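Local coordinates for NanU sialic acid binding protein (PDB 4L7T) that binds sialic acid with high affinity at the outer membrane of Bacteroides fragilis, as a SusD-family protein probably working with the transporter NanO, at residues L477-V482 with A488-L493; K331-G336 with A342-V347; R387-L392 with R414-G419. All coordinates share one frame; numbering follows the deposited sequence. Where two conformers were deposited one is given.

Contact 1: L477-V482 with A488-L493; sequences LGADYV and AVATRL. With ACT (acetate ion), chain B.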
loop_
_atom_site.group_PDB
_atom_site.type_symbol
_atom_site.label_atom_id
_atom_site.label_comp_id
_atom_site.label_asym_id
_atom_site.label_seq_id
_atom_site.Cartn_x
_atom_site.Cartn_y
_atom_site.Cartn_z
ATOM N N LEU A 477 -7.539 8.028 11.379
ATOM C CA LEU A 477 -7.572 9.009 12.487
ATOM C C LEU A 477 -8.881 9.764 12.561
ATOM O O LEU A 477 -9.287 10.165 13.672
ATOM C CB LEU A 477 -6.387 9.910 12.470
ATOM C CG LEU A 477 -5.104 9.138 12.899
ATOM C CD1 LEU A 477 -3.959 10.070 13.023
ATOM C CD2 LEU A 477 -5.228 8.360 14.172
ATOM N N GLY A 478 -9.488 9.980 11.396
ATOM C CA GLY A 478 -10.903 10.423 11.344
ATOM C C GLY A 478 -11.166 11.556 10.357
ATOM O O GLY A 478 -10.258 12.120 9.712
ATOM N N ALA A 479 -12.456 11.829 10.212
ATOM C CA ALA A 479 -12.952 12.717 9.171
ATOM C C ALA A 479 -12.272 14.079 9.250
ATOM O O ALA A 479 -11.958 14.658 8.194
ATOM C CB ALA A 479 -14.504 12.850 9.265
ATOM N N ASP A 480 -11.985 14.607 10.456
ATOM C CA ASP A 480 -11.374 15.907 10.577
ATOM C C ASP A 480 -9.931 15.930 10.063
ATOM O O ASP A 480 -9.448 16.932 9.541
ATOM C CB ASP A 480 -11.374 16.397 12.040
ATOM C CG ASP A 480 -12.761 16.924 12.491
ATOM O OD1 ASP A 480 -13.660 17.099 11.620
ATOM O OD2 ASP A 480 -12.945 17.227 13.716
ATOM N N TYR A 481 -9.231 14.797 10.262
ATOM C CA TYR A 481 -7.897 14.750 9.675
ATOM C C TYR A 481 -7.959 14.695 8.112
ATOM O O TYR A 481 -7.145 15.306 7.413
ATOM C CB TYR A 481 -7.116 13.493 10.146
ATOM C CG TYR A 481 -6.763 13.509 11.577
ATOM C CD1 TYR A 481 -5.484 13.950 11.994
ATOM C CD2 TYR A 481 -7.713 13.132 12.525
ATOM C CE1 TYR A 481 -5.155 13.976 13.378
ATOM C CE2 TYR A 481 -7.397 13.187 13.881
ATOM C CZ TYR A 481 -6.135 13.596 14.279
ATOM O OH TYR A 481 -5.785 13.597 15.641
ATOM N N VAL A 482 -8.922 13.950 7.596
ATOM C CA VAL A 482 -9.132 13.821 6.131
ATOM C C VAL A 482 -9.522 15.192 5.544
ATOM O O VAL A 482 -8.882 15.632 4.575
ATOM C CB VAL A 482 -10.250 12.806 5.799
ATOM C CG1 VAL A 482 -10.609 12.809 4.250
ATOM C CG2 VAL A 482 -9.862 11.366 6.207
ATOM N N ALA A 488 -11.592 15.851 0.072
ATOM C CA ALA A 488 -12.716 14.965 0.348
ATOM C C ALA A 488 -13.619 15.618 1.355
ATOM O O ALA A 488 -13.129 16.328 2.238
ATOM C CB ALA A 488 -12.236 13.592 0.915
ATOM N N VAL A 489 -14.918 15.339 1.242
ATOM C CA VAL A 489 -15.847 15.846 2.288
ATOM C C VAL A 489 -16.357 14.700 3.155
ATOM O O VAL A 489 -16.339 13.545 2.755
ATOM C CB VAL A 489 -17.008 16.626 1.603
ATOM C CG1 VAL A 489 -16.445 17.847 0.826
ATOM C CG2 VAL A 489 -17.804 15.731 0.698
ATOM N N ALA A 490 -16.837 15.010 4.362
ATOM C CA ALA A 490 -17.171 13.978 5.322
ATOM C C ALA A 490 -18.280 13.045 4.890
ATOM O O ALA A 490 -18.336 11.929 5.380
ATOM C CB ALA A 490 -17.499 14.634 6.702
ATOM N N THR A 491 -19.152 13.462 3.953
ATOM C CA THR A 491 -20.183 12.584 3.489
ATOM C C THR A 491 -19.777 11.666 2.393
ATOM O O THR A 491 -20.543 10.810 2.008
ATOM C CB THR A 491 -21.464 13.378 3.003
ATOM O OG1 THR A 491 -21.020 14.392 2.091
ATOM C CG2 THR A 491 -22.048 14.053 4.204
ATOM N N ARG A 492 -18.545 11.807 1.868
ATOM C CA ARG A 492 -18.106 11.060 0.711
ATOM C C ARG A 492 -16.718 10.456 0.957
ATOM O O ARG A 492 -15.833 10.532 0.060
ATOM C CB ARG A 492 -18.107 11.974 -0.554
ATOM C CG ARG A 492 -19.543 12.585 -0.825
ATOM C CD ARG A 492 -19.749 13.067 -2.250
ATOM N NE ARG A 492 -18.942 14.202 -2.663
ATOM C CZ ARG A 492 -19.258 15.482 -2.521
ATOM N NH1 ARG A 492 -20.382 15.840 -1.893
ATOM N NH2 ARG A 492 -18.406 16.407 -2.990
ATOM N N LEU A 493 -16.518 9.915 2.147
ATOM C CA LEU A 493 -15.208 9.245 2.460
ATOM C C LEU A 493 -15.137 7.890 1.823
ATOM O O LEU A 493 -14.020 7.434 1.492
ATOM C CB LEU A 493 -15.021 9.111 3.971
ATOM C CG LEU A 493 -15.016 10.461 4.710
ATOM C CD1 LEU A 493 -14.882 10.194 6.183
ATOM C CD2 LEU A 493 -13.922 11.462 4.216
HETATM C C ACT B . -14.025 10.523 13.268
HETATM O O ACT B . -13.290 9.487 13.455
HETATM O OXT ACT B . -14.486 10.772 12.094
HETATM C CH3 ACT B . -14.292 11.423 14.436
#

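Contact 2: K331-G336 with A342-V347; sequences KAFRDG and ASMTAV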
loop_
_atom_site.group_PDB
_atom_site.type_symbol
_atom_site.label_atom_id
_atom_site.label_comp_id
_atom_site.label_asym_id
_atom_site.label_seq_id
_atom_site.Cartn_x
_atom_site.Cartn_y
_atom_site.Cartn_z
ATOM N N LYS A 331 8.988 20.568 0.830
ATOM C CA LYS A 331 8.269 20.632 2.115
ATOM C C LYS A 331 8.154 19.313 2.888
ATOM O O LYS A 331 7.567 19.327 3.953
ATOM C CB LYS A 331 6.841 21.180 1.950
ATOM C CG LYS A 331 6.889 22.686 1.648
ATOM C CD LYS A 331 5.517 23.226 1.405
ATOM C CE LYS A 331 5.631 24.737 1.334
ATOM N NZ LYS A 331 4.369 25.321 1.829
ATOM N N ALA A 332 8.554 18.207 2.290
ATOM C CA ALA A 332 8.315 16.903 2.930
ATOM C C ALA A 332 9.381 16.481 3.902
ATOM O O ALA A 332 9.044 15.674 4.811
ATOM C CB ALA A 332 8.121 15.822 1.912
ATOM N N PHE A 333 10.637 16.866 3.620
ATOM C CA PHE A 333 11.764 16.243 4.332
ATOM C C PHE A 333 12.695 17.291 4.908
ATOM O O PHE A 333 13.016 18.252 4.241
ATOM C CB PHE A 333 12.587 15.290 3.432
ATOM C CG PHE A 333 11.781 14.184 2.828
ATOM C CD1 PHE A 333 11.557 12.986 3.539
ATOM C CD2 PHE A 333 11.233 14.325 1.548
ATOM C CE1 PHE A 333 10.785 11.941 2.959
ATOM C CE2 PHE A 333 10.473 13.302 0.988
ATOM C CZ PHE A 333 10.278 12.095 1.667
ATOM N N ARG A 334 13.162 17.041 6.145
ATOM C CA ARG A 334 14.281 17.832 6.734
ATOM C C ARG A 334 15.623 17.558 6.020
ATOM O O ARG A 334 15.850 16.471 5.494
ATOM C CB ARG A 334 14.405 17.498 8.224
ATOM C CG ARG A 334 13.186 17.678 9.066
ATOM C CD ARG A 334 12.538 19.093 9.067
ATOM N NE ARG A 334 13.551 20.125 9.351
ATOM C CZ ARG A 334 13.797 20.632 10.560
ATOM N NH1 ARG A 334 13.102 20.240 11.638
ATOM N NH2 ARG A 334 14.779 21.556 10.675
ATOM N N ASP A 335 16.564 18.526 5.965
ATOM C CA ASP A 335 17.857 18.239 5.355
ATOM C C ASP A 335 18.510 17.069 6.043
ATOM O O ASP A 335 18.377 16.913 7.289
ATOM C CB ASP A 335 18.812 19.432 5.570
ATOM C CG ASP A 335 18.428 20.628 4.770
ATOM O OD1 ASP A 335 17.468 20.586 3.958
ATOM O OD2 ASP A 335 19.116 21.648 4.991
ATOM N N GLY A 336 19.202 16.262 5.232
ATOM C CA GLY A 336 19.835 15.060 5.772
ATOM C C GLY A 336 19.024 13.783 5.672
ATOM O O GLY A 336 19.598 12.688 5.719
ATOM N N ALA A 342 15.787 9.121 -2.343
ATOM C CA ALA A 342 15.336 7.782 -2.701
ATOM C C ALA A 342 13.893 7.850 -3.204
ATOM O O ALA A 342 13.496 6.994 -3.942
ATOM C CB ALA A 342 15.394 6.838 -1.493
ATOM N N SER A 343 13.125 8.829 -2.767
ATOM C CA SER A 343 11.658 8.838 -3.072
ATOM C C SER A 343 11.305 9.626 -4.329
ATOM O O SER A 343 10.331 9.299 -5.017
ATOM C CB SER A 343 10.837 9.462 -1.918
ATOM O OG SER A 343 10.987 8.660 -0.722
ATOM N N MET A 344 12.070 10.698 -4.549
ATOM C CA MET A 344 11.746 11.629 -5.672
ATOM C C MET A 344 12.988 12.130 -6.399
ATOM O O MET A 344 14.001 12.423 -5.722
ATOM C CB MET A 344 10.997 12.871 -5.131
ATOM C CG MET A 344 9.532 12.617 -4.805
ATOM S SD MET A 344 8.706 14.099 -4.069
ATOM C CE MET A 344 9.373 14.135 -2.410
ATOM N N THR A 345 12.876 12.233 -7.741
ATOM C CA THR A 345 13.874 12.951 -8.555
ATOM C C THR A 345 13.235 14.271 -8.982
ATOM O O THR A 345 12.097 14.281 -9.409
ATOM C CB THR A 345 14.351 12.093 -9.721
ATOM O OG1 THR A 345 14.983 10.907 -9.197
ATOM C CG2 THR A 345 15.441 12.806 -10.570
ATOM N N ALA A 346 13.996 15.358 -8.901
ATOM C CA ALA A 346 13.571 16.640 -9.508
ATOM C C ALA A 346 14.005 16.799 -10.987
ATOM O O ALA A 346 15.059 16.303 -11.458
ATOM C CB ALA A 346 14.071 17.796 -8.679
ATOM N N VAL A 347 13.103 17.418 -11.718
ATOM C CA VAL A 347 13.288 17.816 -13.103
ATOM C C VAL A 347 13.572 19.301 -13.132
ATOM O O VAL A 347 12.976 20.077 -12.396
ATOM C CB VAL A 347 12.000 17.498 -13.938
ATOM C CG1 VAL A 347 12.210 17.949 -15.428
ATOM C CG2 VAL A 347 11.777 15.959 -13.957
#

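Contact 3: R387-L392 with R414-G419; sequences RYADCL and RERAYG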
loop_
_atom_site.group_PDB
_atom_site.type_symbol
_atom_site.label_atom_id
_atom_site.label_comp_id
_atom_site.label_asym_id
_atom_site.label_seq_id
_atom_site.Cartn_x
_atom_site.Cartn_y
_atom_site.Cartn_z
ATOM N N ARG A 387 6.059 -3.791 5.509
ATOM C CA ARG A 387 7.485 -3.933 5.889
ATOM C C ARG A 387 7.753 -3.480 7.267
ATOM O O ARG A 387 6.846 -3.008 7.918
ATOM C CB ARG A 387 8.370 -3.243 4.926
ATOM C CG ARG A 387 8.117 -1.873 4.740
ATOM C CD ARG A 387 8.930 -1.422 3.477
ATOM N NE ARG A 387 8.690 0.045 3.146
ATOM C CZ ARG A 387 9.298 1.076 3.732
ATOM N NH1 ARG A 387 10.184 0.887 4.766
ATOM N NH2 ARG A 387 8.948 2.325 3.381
ATOM N N TYR A 388 8.912 -3.858 7.787
ATOM C CA TYR A 388 9.152 -3.700 9.210
ATOM C C TYR A 388 9.011 -2.234 9.677
ATOM O O TYR A 388 8.525 -2.050 10.832
ATOM C CB TYR A 388 10.517 -4.252 9.614
ATOM C CG TYR A 388 10.747 -4.374 11.118
ATOM C CD1 TYR A 388 9.715 -4.902 11.945
ATOM C CD2 TYR A 388 11.946 -3.962 11.666
ATOM C CE1 TYR A 388 9.907 -5.048 13.369
ATOM C CE2 TYR A 388 12.156 -4.059 13.091
ATOM C CZ TYR A 388 11.108 -4.615 13.883
ATOM O OH TYR A 388 11.390 -4.752 15.251
ATOM N N ALA A 389 9.412 -1.223 8.859
ATOM C CA ALA A 389 9.151 0.145 9.339
ATOM C C ALA A 389 7.641 0.393 9.606
ATOM O O ALA A 389 7.308 1.169 10.505
ATOM C CB ALA A 389 9.758 1.161 8.344
ATOM N N ASP A 390 6.739 -0.253 8.857
ATOM C CA ASP A 390 5.270 -0.082 9.068
ATOM C C ASP A 390 4.880 -0.726 10.413
ATOM O O ASP A 390 4.123 -0.135 11.212
ATOM C CB ASP A 390 4.634 -0.766 7.868
ATOM C CG ASP A 390 3.147 -0.476 7.676
ATOM O OD1 ASP A 390 2.523 0.272 8.469
ATOM O OD2 ASP A 390 2.559 -1.054 6.695
ATOM N N CYS A 391 5.436 -1.912 10.742
ATOM C CA CYS A 391 5.206 -2.512 12.049
ATOM C C CYS A 391 5.571 -1.497 13.162
ATOM O O CYS A 391 4.772 -1.291 14.088
ATOM C CB CYS A 391 6.107 -3.776 12.193
ATOM S SG CYS A 391 5.936 -4.583 13.785
ATOM N N LEU A 392 6.781 -0.902 13.039
ATOM C CA LEU A 392 7.267 0.001 14.066
ATOM C C LEU A 392 6.336 1.231 14.202
ATOM O O LEU A 392 6.076 1.651 15.372
ATOM C CB LEU A 392 8.695 0.464 13.807
ATOM C CG LEU A 392 9.755 -0.684 13.894
ATOM C CD1 LEU A 392 11.124 -0.144 13.436
ATOM C CD2 LEU A 392 9.782 -1.343 15.328
ATOM N N ARG A 414 13.444 7.003 12.287
ATOM C CA ARG A 414 14.245 8.212 11.940
ATOM C C ARG A 414 15.747 7.965 11.863
ATOM O O ARG A 414 16.434 8.467 10.980
ATOM C CB ARG A 414 13.996 9.315 12.956
ATOM C CG ARG A 414 12.634 9.854 12.786
ATOM C CD ARG A 414 12.333 11.038 13.739
ATOM N NE ARG A 414 10.914 11.463 13.549
ATOM C CZ ARG A 414 10.347 12.510 14.178
ATOM N NH1 ARG A 414 11.070 13.252 15.073
ATOM N NH2 ARG A 414 9.036 12.835 14.009
ATOM N N GLU A 415 16.294 7.177 12.796
ATOM C CA GLU A 415 17.715 6.907 12.781
ATOM C C GLU A 415 18.139 6.265 11.431
ATOM O O GLU A 415 19.164 6.601 10.852
ATOM C CB GLU A 415 18.086 6.014 13.979
ATOM C CG GLU A 415 19.555 5.527 13.876
ATOM C CD GLU A 415 19.914 4.479 14.937
ATOM O OE1 GLU A 415 19.407 3.331 14.872
ATOM O OE2 GLU A 415 20.743 4.779 15.825
ATOM N N ARG A 416 17.332 5.329 10.917
ATOM C CA ARG A 416 17.588 4.691 9.603
ATOM C C ARG A 416 17.570 5.767 8.487
ATOM O O ARG A 416 18.404 5.733 7.579
ATOM C CB ARG A 416 16.633 3.468 9.313
ATOM C CG ARG A 416 17.075 2.678 8.085
ATOM C CD ARG A 416 16.511 3.238 6.728
ATOM N NE ARG A 416 15.058 3.057 6.694
ATOM C CZ ARG A 416 14.466 1.901 6.447
ATOM N NH1 ARG A 416 15.179 0.802 6.168
ATOM N NH2 ARG A 416 13.131 1.846 6.445
ATOM N N ALA A 417 16.595 6.662 8.543
ATOM C CA ALA A 417 16.327 7.660 7.495
ATOM C C ALA A 417 17.518 8.700 7.393
ATOM O O ALA A 417 17.988 9.059 6.284
ATOM C CB ALA A 417 15.008 8.432 7.840
ATOM N N TYR A 418 17.970 9.135 8.578
ATOM C CA TYR A 418 19.055 10.118 8.651
ATOM C C TYR A 418 20.443 9.508 8.632
ATOM O O TYR A 418 21.413 10.203 8.319
ATOM C CB TYR A 418 18.891 11.017 9.843
ATOM C CG TYR A 418 17.698 11.921 9.799
ATOM C CD1 TYR A 418 17.656 13.030 8.946
ATOM C CD2 TYR A 418 16.582 11.637 10.585
ATOM C CE1 TYR A 418 16.526 13.873 8.916
ATOM C CE2 TYR A 418 15.411 12.492 10.594
ATOM C CZ TYR A 418 15.408 13.618 9.743
ATOM O OH TYR A 418 14.286 14.414 9.829
ATOM N N GLY A 419 20.560 8.214 8.918
ATOM C CA GLY A 419 21.873 7.573 9.136
ATOM C C GLY A 419 22.282 7.655 10.605
ATOM O O GLY A 419 22.061 8.639 11.264
#

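Contact 1: L477-V482 with A488-L493
Val482 and Leu493 meet where the short helix 479-485 of this SusD-family fold is packed by the irregular chain that follows it, a helix-to-loop return whose direct contacts are all between apolar side chains. The tightest approach is Val482 CG1 to Leu493 CD2, 3.6 Å. The same CG1 also lies 3.8 Å from Ala488 CB, so one valine methyl touches two residues of the returning chain. CG1 points that way because it stands anti to the backbone N (chi1 172°), while CG2 is turned to the side of that N. Leu493 divides its two methyls between the partners: CD2 goes to the valine, and CD1 reaches Ala479 CB at 4.1 Å. Ala479 CB and Ala490 CB, 4.3 Å apart, extend the seam to its more exposed end. No hydrogen bond joins the two segments, and together they bury 184 Å².

Second-shell contacts hold both sides. Trp471 touches Val482 and Ala488, Leu474 backs the valine, and Arg475 packs on Leu493, so helix 470-477 borders the seam. Thr486, one of the sodium ligands, hydrogen-bonds through OG1 with Val482 O and Ala488 N and so ties the two segments at the turn between them.

Gly478 ends the preceding helix with positive phi and serves as N-cap of the next, a backbone shape that calls for glycine. An acetate, probably from the crystallisation liquor, sits at this helix start, hydrogen-bonded to Gln223 NE2 as well as to Ala479 N, which donates to its OXT over 3.0 Å in a nearly straight bond, the N-H...O angle being 174°.

Contact 2: K331-G336 with A342-V347
The junction where helix 339-343 runs straight into strand 344-350, the first strand of an antiparallel two-stranded hairpin, is packed by Phe333 from the loop that follows helix 328-331. The meeting is an apolar one, made by the methionine methyl: Met344 CE comes to 3.7 Å from Phe333 CE2. It approaches at the ring edge, close to the ring plane, so the methyl abuts the rim and does not lie over the face. Met344 presents CE through a bend at its last torsion (chi3 -74°), after an extended step about CB-CG. The two side chains run aslant to one another. Ser343 makes a looser approach from an oblique direction, its OG 4.2 Å from Phe333 CZ; that hydroxyl is hydrogen-bonded with Arg339 O.

All three touching residues are buried, although the segments themselves share just 100 Å² of surface. Further shells complete the packing: Phe333 also touches Arg339 and Lys340 of the short helix and Arg462 of helix 452-463, while Pro361 of the partner strand lies on Met344. The loop has its own polar fastening, with Arg334 NH1 in a salt bridge to Asp435 OD1 and Ala332 O accepting from Arg462 NE.

With no hydrogen bond between the segments, the pairing rests on dispersion and on shape, the methionine methyl set against an aromatic edge.

Contact 3: R387-L392 with R414-G419
The guanidinium groups of Arg387 and Arg416 meet edge against tilted plane: Arg416 NH2 lies near the plane of the Arg387 group, at its edge, whereas Arg387 NH1 approaches the Arg416 group obliquely. The two planes are 50° apart, which excludes a parallel stack. NH1 of Arg387 and NH2 of Arg416 are 3.5 Å from each other, and Ala389 CB also comes obliquely to Arg416, 3.9 Å from NH2.

The two arginines reach the meeting point by different routes. In Arg387, CG is wedged between the backbone N and the carbonyl carbon (chi1 57°), and the chain then runs straight out from CG to NE. Arg416 starts with CG anti to its own backbone N (chi1 -170°), which sends the side chain out from the helix, and then folds at its second and third torsions, which carries its group back toward the start of the other helix.

The close approach of two like charges is consistent with the carboxylates they share. Glu463 OE2 forms salt bridges with both Arg387 NH1 and Arg416 NH2, and Glu266 bridges them a second time, OE2 to Arg387 NH1 and OE1 to Arg416 NH1. Glu467 OE2 takes Arg387 NH2, and Gln250 O accepts from Arg416 NH1. In this buried network, three carboxylates against two guanidinium groups would more than balance the positive charge.

Arg387 closes strand 383-387, which pairs antiparallel with strand 267-271, and is the N-cap of helix 388-401. Arg416 projects from the last turns of helix 407-418, so the cluster joins two helices that follow one another in the chain, with helix 452-463 supplying Glu463 against Ala389 as well.

Contacts 2 and 3 are neighbours, their centres about 17 Å apart, and they touch through Tyr418: its OH is 3.5 Å from Arg334 CB, and its CD1 lies 3.6 Å from Gly336 C. Contact 1 stands apart, about 28 Å between centres from either of the others; its nearest atoms are about 16 Å from contact 2 and about 13 Å from contact 3. Helix 452-463 runs past all three neighbourhoods; at contact 1 it lies on Leu477 and Tyr481, outside the seam itself. The bound sodium ion belongs to the neighbourhood of contact 1, about 7 Å from the Ala488 side chain. No sialic acid is bound here.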